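Local coordinates for DNA replication and repair protein RecF (Caldanaerobacter subterraneus subsp. tengcongensis, PDB 5Z69) that probably binds ATP and single-stranded DNA, and acts as a recombination mediator of the RecFOR pathway in DNA repair, at residues 121-126 with 304-309; 210-215 with 225-230. All blocks are in the same frame, centred on the assembly; numbering follows the deposited sequence.

Interaction 1: 121-126 with 304-309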
ATOM      1  N   LEU A 121      16.768   3.569  29.129  1.00 26.06           N
ATOM      2  CA  LEU A 121      16.682   3.695  27.654  1.00 22.07           C
ATOM      3  C   LEU A 121      17.933   3.211  26.945  1.00 26.80           C
ATOM      4  O   LEU A 121      19.049   3.630  27.263  1.00 24.99           O
ATOM      5  CB  LEU A 121      16.430   5.149  27.238  1.00 21.53           C
ATOM      6  CG  LEU A 121      15.169   5.773  27.830  1.00 26.87           C
ATOM      7  CD1 LEU A 121      15.115   7.267  27.590  1.00 32.42           C
ATOM      8  CD2 LEU A 121      13.987   5.074  27.175  1.00 22.55           C
ATOM      9  N   THR A 122      17.724   2.335  25.971  1.00 24.50           N
ATOM     10  CA  THR A 122      18.781   1.849  25.106  1.00 24.65           C
ATOM     11  C   THR A 122      18.333   1.975  23.649  1.00 24.94           C
ATOM     12  O   THR A 122      17.145   2.051  23.367  1.00 25.66           O
ATOM     13  CB  THR A 122      19.118   0.354  25.365  1.00 23.79           C
ATOM     14  OG1 THR A 122      17.895  -0.383  25.391  1.00 26.81           O
ATOM     15  CG2 THR A 122      19.874   0.147  26.697  1.00 24.59           C
ATOM     16  N   VAL A 123      19.291   2.015  22.735  1.00 27.11           N
ATOM     17  CA  VAL A 123      19.021   1.762  21.320  1.00 30.37           C
ATOM     18  C   VAL A 123      19.989   0.677  20.896  1.00 33.52           C
ATOM     19  O   VAL A 123      21.182   0.776  21.178  1.00 32.70           O
ATOM     20  CB  VAL A 123      19.217   3.013  20.447  1.00 31.19           C
ATOM     21  CG1 VAL A 123      18.948   2.690  18.957  1.00 29.96           C
ATOM     22  CG2 VAL A 123      18.316   4.126  20.944  1.00 30.20           C
ATOM     23  N   ILE A 124      19.482  -0.364  20.251  1.00 26.31           N
ATOM     24  CA  ILE A 124      20.338  -1.477  19.881  1.00 30.89           C
ATOM     25  C   ILE A 124      20.449  -1.535  18.367  1.00 29.95           C
ATOM     26  O   ILE A 124      19.445  -1.495  17.668  1.00 34.40           O
ATOM     27  CB  ILE A 124      19.812  -2.827  20.444  1.00 32.29           C
ATOM     28  CG1 ILE A 124      20.654  -3.989  19.925  1.00 30.15           C
ATOM     29  CG2 ILE A 124      18.318  -3.027  20.135  1.00 28.11           C
ATOM     30  CD1 ILE A 124      20.682  -5.174  20.882  1.00 38.77           C
ATOM     31  N   PHE A 125      21.686  -1.598  17.889  1.00 35.16           N
ATOM     32  CA  PHE A 125      21.995  -1.668  16.467  1.00 33.03           C
ATOM     33  C   PHE A 125      22.477  -3.075  16.227  1.00 37.42           C
ATOM     34  O   PHE A 125      23.376  -3.531  16.911  1.00 35.21           O
ATOM     35  CB  PHE A 125      23.087  -0.666  16.058  1.00 33.96           C
ATOM     36  CG  PHE A 125      22.750   0.779  16.326  1.00 37.19           C
ATOM     37  CD1 PHE A 125      22.815   1.306  17.617  1.00 31.63           C
ATOM     38  CD2 PHE A 125      22.409   1.628  15.275  1.00 36.10           C
ATOM     39  CE1 PHE A 125      22.521   2.656  17.847  1.00 32.20           C
ATOM     40  CE2 PHE A 125      22.112   2.970  15.501  1.00 34.69           C
ATOM     41  CZ  PHE A 125      22.165   3.482  16.785  1.00 40.90           C
ATOM     42  N   SER A 126      21.884  -3.748  15.248  1.00 36.45           N
ATOM     43  CA  SER A 126      22.130  -5.164  14.990  1.00 45.47           C
ATOM     44  C   SER A 126      22.053  -5.412  13.479  1.00 42.76           C
ATOM     45  O   SER A 126      21.359  -4.682  12.782  1.00 39.10           O
ATOM     46  CB  SER A 126      21.105  -6.020  15.740  1.00 53.96           C
ATOM     47  OG  SER A 126      21.298  -7.393  15.491  0.74 62.65           O
ATOM     48  N   SER A 304      17.926   7.595  13.202  1.00 34.80           N
ATOM     49  CA  SER A 304      16.737   8.413  13.426  1.00 37.77           C
ATOM     50  C   SER A 304      15.978   8.023  14.691  1.00 40.06           C
ATOM     51  O   SER A 304      15.428   8.881  15.395  1.00 36.28           O
ATOM     52  CB  SER A 304      15.803   8.317  12.222  1.00 38.55           C
ATOM     53  OG  SER A 304      16.367   8.986  11.118  1.00 49.01           O
ATOM     54  N   GLU A 305      15.937   6.725  14.964  1.00 40.99           N
ATOM     55  CA  GLU A 305      15.326   6.222  16.185  1.00 31.71           C
ATOM     56  C   GLU A 305      16.003   6.888  17.357  1.00 25.22           C
ATOM     57  O   GLU A 305      15.359   7.464  18.242  1.00 31.85           O
ATOM     58  CB  GLU A 305      15.460   4.697  16.269  1.00 36.47           C
ATOM     59  CG  GLU A 305      14.830   4.090  17.524  1.00 30.66           C
ATOM     60  CD  GLU A 305      15.184   2.625  17.707  1.00 36.03           C
ATOM     61  OE1 GLU A 305      15.386   1.926  16.685  1.00 32.10           O
ATOM     62  OE2 GLU A 305      15.262   2.177  18.882  1.00 31.32           O
ATOM     63  N   LEU A 306      17.326   6.831  17.338  1.00 32.32           N
ATOM     64  CA  LEU A 306      18.142   7.442  18.372  1.00 28.84           C
ATOM     65  C   LEU A 306      17.852   8.937  18.521  1.00 35.94           C
ATOM     66  O   LEU A 306      17.595   9.435  19.616  1.00 31.36           O
ATOM     67  CB  LEU A 306      19.613   7.206  18.047  1.00 30.36           C
ATOM     68  CG  LEU A 306      20.632   7.923  18.932  1.00 37.13           C
ATOM     69  CD1 LEU A 306      20.384   7.618  20.399  1.00 40.77           C
ATOM     70  CD2 LEU A 306      22.046   7.525  18.512  1.00 31.32           C
ATOM     71  N   GLU A 307      17.895   9.654  17.407  1.00 36.17           N
ATOM     72  CA  GLU A 307      17.666  11.089  17.430  1.00 45.12           C
ATOM     73  C   GLU A 307      16.277  11.452  17.971  1.00 35.90           C
ATOM     74  O   GLU A 307      16.147  12.308  18.839  1.00 33.81           O
ATOM     75  CB  GLU A 307      17.844  11.664  16.021  1.00 36.96           C
ATOM     76  CG  GLU A 307      17.430  13.110  15.911  1.00 36.71           C
ATOM     77  CD  GLU A 307      17.767  13.680  14.544  1.00 49.99           C
ATOM     78  OE1 GLU A 307      16.835  14.029  13.795  1.00 47.19           O
ATOM     79  OE2 GLU A 307      18.972  13.750  14.223  1.00 50.91           O
ATOM     80  N   ILE A 308      15.239  10.814  17.436  1.00 33.70           N
ATOM     81  CA  ILE A 308      13.886  11.063  17.918  1.00 31.38           C
ATOM     82  C   ILE A 308      13.757  10.700  19.421  1.00 34.26           C
ATOM     83  O   ILE A 308      13.151  11.432  20.203  1.00 31.92           O
ATOM     84  CB  ILE A 308      12.856  10.285  17.058  1.00 36.96           C
ATOM     85  CG1 ILE A 308      12.897  10.805  15.614  1.00 40.39           C
ATOM     86  CG2 ILE A 308      11.446  10.436  17.624  1.00 29.04           C
ATOM     87  CD1 ILE A 308      12.061  10.000  14.604  1.00 37.58           C
ATOM     88  N   LEU A 309      14.351   9.586  19.834  1.00 29.27           N
ATOM     89  CA  LEU A 309      14.257   9.176  21.240  1.00 27.33           C
ATOM     90  C   LEU A 309      14.877  10.249  22.170  1.00 34.12           C
ATOM     91  O   LEU A 309      14.257  10.649  23.169  1.00 34.64           O
ATOM     92  CB  LEU A 309      14.914   7.787  21.439  1.00 30.88           C
ATOM     93  CG  LEU A 309      15.163   7.228  22.861  1.00 44.51           C
ATOM     94  CD1 LEU A 309      13.983   7.478  23.717  1.00 48.51           C
ATOM     95  CD2 LEU A 309      15.431   5.710  22.846  1.00 33.51           C
TER
HETATM   96  O   HOH W   1      16.588   0.004  19.707  1.00 24.36           O
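Val123, in the conformer described (one of two deposited), meets three side chains of the helix at once. Its CG2 stands anti to the carbonyl carbon, beside the backbone N, and from there meets two leucines: it lies 3.8 Å from CD2 of Leu309 and 4.1 Å from CD1 of Leu306. Leu309 and Val123 pass alongside each other, pointing opposite ways, whereas Leu306 lies across the valine at about a right angle.

CG1 of Val123, anti to the backbone N (chi1 179°), faces the third partner, Glu305, whose extended chain reaches toward the valine tip to tip and brings OE2 to 3.7 Å from that methyl. The case illustrates a general rule: a carboxylate buried between helix and strand needs polar partners for both oxygens. OE2 accepts a bond from a water at 2.7 Å, and the same water accepts one from N of Ile124, so a single water ties the helix side chain to the strand backbone. OE1 is held by Tyr143 and by a salt bridge to Lys302, which would be expected to favour the charged form.

At the two ends the contact is purely apolar. CD1 of Leu121 meets CD1 of Leu309 at 4.0 Å, and CZ of Phe125 has CD2 of Leu306 at 4.4 Å, where the methyl faces the rim of the ring, close to its plane. Thr122 and Ile124 point to the other side of the strand, where OG1 of Thr122 bonds to Ser54 and Arg51.

Strand 122-125 and the helical segment 304-309 run nearly antiparallel (173°), axes 9.2 Å apart at closest approach. Helix 291-313 packs on one face of the mixed sheet at this edge strand: the alpha/beta layering of the P-loop ATPase core that RecF shares with the SMC proteins.

Interaction 2: 210-215 with 225-230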
ATOM      1  N   LYS A 210       8.168  12.560  11.713  1.00 47.23           N
ATOM      2  CA  LYS A 210       9.486  12.794  12.306  1.00 41.92           C
ATOM      3  C   LYS A 210      10.518  11.832  11.750  1.00 35.65           C
ATOM      4  O   LYS A 210      11.652  12.224  11.485  1.00 43.38           O
ATOM      5  CB  LYS A 210       9.419  12.669  13.824  1.00 41.12           C
ATOM      6  CG  LYS A 210       8.613  13.759  14.459  1.00 47.49           C
ATOM      7  CD  LYS A 210       8.384  13.502  15.939  1.00 56.93           C
ATOM      8  CE  LYS A 210       7.709  14.696  16.592  1.00 53.70           C
ATOM      9  NZ  LYS A 210       7.160  14.356  17.921  1.00 58.63           N
ATOM     10  N   LEU A 211      10.121  10.575  11.564  1.00 41.00           N
ATOM     11  CA  LEU A 211      11.030   9.571  11.031  1.00 37.15           C
ATOM     12  C   LEU A 211      11.532   9.994   9.647  1.00 43.79           C
ATOM     13  O   LEU A 211      12.728   9.955   9.375  1.00 45.81           O
ATOM     14  CB  LEU A 211      10.346   8.199  10.955  1.00 30.99           C
ATOM     15  CG  LEU A 211      11.250   7.081  10.427  1.00 41.22           C
ATOM     16  CD1 LEU A 211      12.451   6.967  11.360  1.00 45.66           C
ATOM     17  CD2 LEU A 211      10.536   5.734  10.310  1.00 41.38           C
ATOM     18  N   LYS A 212      10.618  10.415   8.782  1.00 47.36           N
ATOM     19  CA  LYS A 212      11.007  10.818   7.428  1.00 47.90           C
ATOM     20  C   LYS A 212      11.976  12.020   7.448  1.00 46.04           C
ATOM     21  O   LYS A 212      13.026  11.978   6.807  1.00 52.23           O
ATOM     22  CB  LYS A 212       9.756  11.119   6.594  1.00 54.22           C
ATOM     23  CG  LYS A 212       9.990  11.210   5.083  1.00 56.53           C
ATOM     24  CD  LYS A 212      10.197  12.639   4.635  1.00 62.56           C
ATOM     25  CE  LYS A 212       8.983  13.492   4.962  1.00 76.36           C
ATOM     26  NZ  LYS A 212       9.074  14.124   6.309  1.00 76.79           N
ATOM     27  N   ASN A 213      11.646  13.068   8.201  1.00 41.63           N
ATOM     28  CA  ASN A 213      12.543  14.222   8.357  1.00 49.45           C
ATOM     29  C   ASN A 213      13.959  13.850   8.783  1.00 61.07           C
ATOM     30  O   ASN A 213      14.938  14.275   8.170  1.00 60.03           O
ATOM     31  CB  ASN A 213      12.006  15.212   9.395  1.00 54.22           C
ATOM     32  CG  ASN A 213      10.661  15.788   9.029  1.00 66.11           C
ATOM     33  OD1 ASN A 213      10.315  15.905   7.853  1.00 65.27           O
ATOM     34  ND2 ASN A 213       9.890  16.168  10.046  1.00 71.55           N
ATOM     35  N   SER A 214      14.058  13.080   9.863  1.00 47.97           N
ATOM     36  CA  SER A 214      15.354  12.712  10.402  0.65 47.87           C
ATOM     37  C   SER A 214      16.107  11.779   9.462  1.00 45.98           C
ATOM     38  O   SER A 214      17.311  11.918   9.275  1.00 48.46           O
ATOM     39  CB  SER A 214      15.199  12.052  11.780  0.65 42.90           C
ATOM     40  OG  SER A 214      16.468  11.842  12.361  0.65 39.54           O
ATOM     41  N   MET A 215      15.401  10.828   8.868  1.00 44.17           N
ATOM     42  CA  MET A 215      16.052   9.896   7.959  1.00 53.13           C
ATOM     43  C   MET A 215      16.525  10.574   6.683  1.00 58.31           C
ATOM     44  O   MET A 215      17.539  10.172   6.120  1.00 60.32           O
ATOM     45  CB  MET A 215      15.123   8.756   7.560  1.00 53.57           C
ATOM     46  CG  MET A 215      14.842   7.728   8.603  1.00 51.83           C
ATOM     47  SD  MET A 215      13.791   6.489   7.827  1.00 46.72           S
ATOM     48  CE  MET A 215      14.955   5.408   7.061  1.00 49.23           C
ATOM     49  N   GLU A 225      21.159  10.480  -1.347  1.00 84.83           N
ATOM     50  CA  GLU A 225      19.902  10.022  -1.945  1.00 78.84           C
ATOM     51  C   GLU A 225      18.691  10.598  -1.212  1.00 73.08           C
ATOM     52  O   GLU A 225      18.800  11.060  -0.072  1.00 75.95           O
ATOM     53  CB  GLU A 225      19.837   8.495  -1.962  1.00 75.55           C
ATOM     54  CG  GLU A 225      20.828   7.867  -2.925  1.00 78.19           C
ATOM     55  CD  GLU A 225      21.045   6.395  -2.665  1.00 82.78           C
ATOM     56  OE1 GLU A 225      20.764   5.942  -1.536  1.00 83.74           O
ATOM     57  OE2 GLU A 225      21.502   5.688  -3.585  1.00 87.29           O
ATOM     58  N   LYS A 226      17.542  10.574  -1.878  1.00 69.02           N
ATOM     59  CA  LYS A 226      16.345  11.242  -1.377  1.00 70.72           C
ATOM     60  C   LYS A 226      15.364  10.246  -0.759  1.00 68.07           C
ATOM     61  O   LYS A 226      14.980   9.266  -1.412  1.00 70.83           O
ATOM     62  CB  LYS A 226      15.665  12.028  -2.507  1.00 77.09           C
ATOM     63  N   LEU A 227      14.956  10.492   0.489  1.00 67.09           N
ATOM     64  CA  LEU A 227      14.070   9.572   1.214  1.00 59.89           C
ATOM     65  C   LEU A 227      12.631  10.034   1.191  1.00 58.89           C
ATOM     66  O   LEU A 227      12.338  11.204   1.457  1.00 69.88           O
ATOM     67  CB  LEU A 227      14.503   9.412   2.691  1.00 57.58           C
ATOM     68  CG  LEU A 227      13.849   8.347   3.602  1.00 53.36           C
ATOM     69  CD1 LEU A 227      12.595   8.795   4.348  1.00 58.12           C
ATOM     70  CD2 LEU A 227      13.599   7.079   2.853  1.00 64.00           C
ATOM     71  N   GLU A 228      11.734   9.101   0.908  1.00 52.37           N
ATOM     72  CA  GLU A 228      10.324   9.329   1.168  1.00 61.65           C
ATOM     73  C   GLU A 228       9.733   8.165   1.991  1.00 50.38           C
ATOM     74  O   GLU A 228      10.183   7.018   1.892  1.00 47.49           O
ATOM     75  CB  GLU A 228       9.539   9.526  -0.144  1.00 61.87           C
ATOM     76  CG  GLU A 228       8.116  10.063   0.071  1.00 66.48           C
ATOM     77  CD  GLU A 228       8.089  11.278   0.986  0.70 69.80           C
ATOM     78  OE1 GLU A 228       7.925  11.101   2.213  1.00 66.93           O
ATOM     79  OE2 GLU A 228       8.250  12.409   0.478  1.00 74.99           O
ATOM     80  N   ILE A 229       8.732   8.473   2.815  1.00 46.35           N
ATOM     81  CA  ILE A 229       8.033   7.450   3.582  1.00 55.68           C
ATOM     82  C   ILE A 229       6.545   7.532   3.338  1.00 46.41           C
ATOM     83  O   ILE A 229       5.942   8.582   3.548  1.00 49.19           O
ATOM     84  CB  ILE A 229       8.309   7.578   5.114  1.00 51.32           C
ATOM     85  CG1 ILE A 229       9.729   7.119   5.424  1.00 45.35           C
ATOM     86  CG2 ILE A 229       7.323   6.744   5.928  1.00 54.20           C
ATOM     87  CD1 ILE A 229      10.070   7.147   6.857  1.00 55.48           C
ATOM     88  N   ILE A 230       5.956   6.419   2.909  1.00 43.01           N
ATOM     89  CA  ILE A 230       4.512   6.351   2.676  1.00 50.70           C
ATOM     90  C   ILE A 230       3.828   5.486   3.730  1.00 47.54           C
ATOM     91  O   ILE A 230       4.142   4.308   3.878  1.00 47.04           O
ATOM     92  CB  ILE A 230       4.171   5.776   1.283  1.00 48.72           C
ATOM     93  CG1 ILE A 230       4.940   6.520   0.191  1.00 50.64           C
ATOM     94  CG2 ILE A 230       2.665   5.842   1.038  1.00 45.79           C
ATOM     95  CD1 ILE A 230       4.628   7.988   0.145  1.00 56.95           C
TER
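Lys212 lays its aliphatic stem over the strand, CG lying 3.6 Å from CD1 of Leu227. The same carbon is 3.5 Å from OE1 of Glu228, and CB rests against CD1 of Ile229. The chain then bends at chi2 (-95°), chi3 and chi4, and its ammonium turns back to its own helix, where NZ bonds to OD1 of Asn213 at 2.7 Å from above the carbonyl plane. A lysine near the surface can thus pack through its methylenes while its charge finds a partner elsewhere.

CD1 of Ile229 also reaches 3.8 Å from CD2 of Leu211 and 3.9 Å from SD of Met215, the isoleucine crossing both side chains at about a right angle. An alanine in place of Lys212 would probably leave CD1 of Leu227 and the carboxylate of Glu228 without the methylene cover they now share, and OD1 of Asn213 without this donor.

NZ of Lys212 stays 5.2 Å from OE1 of Glu228, so any attraction is probably modest. No hydrogen bond or salt bridge crosses: apolar groups carry most of the contact, with lysine methylenes also against a carboxylate oxygen, while NZ of Lys212 bonds to Asn213 and OE1 of Glu228 to N of Ile229.

How the interactions relate
Both contacts pack a helix against a strand running nearly antiparallel to it (173° and 168°). Interaction 2 is nested in the loop that interaction 1 closes, and their centres lie 16 Å apart. Helix 186-222, which packs against strand 227-232 in interaction 2, also rests on helix 291-313 of interaction 1. There OG of Ser214, in the conformer described, one of two deposited, probably hydrogen-bonds to OE1 of Glu307 at 2.6 Å and to OG of Ser304 at 3.1 Å, while CD1 of Ile308 packs 3.7 Å from N of Leu211. Interaction 1 is the more deeply buried. Its Phe125 side chain is about 12 Å from the bound ATP analogue, and neither contact belongs to the nucleotide site.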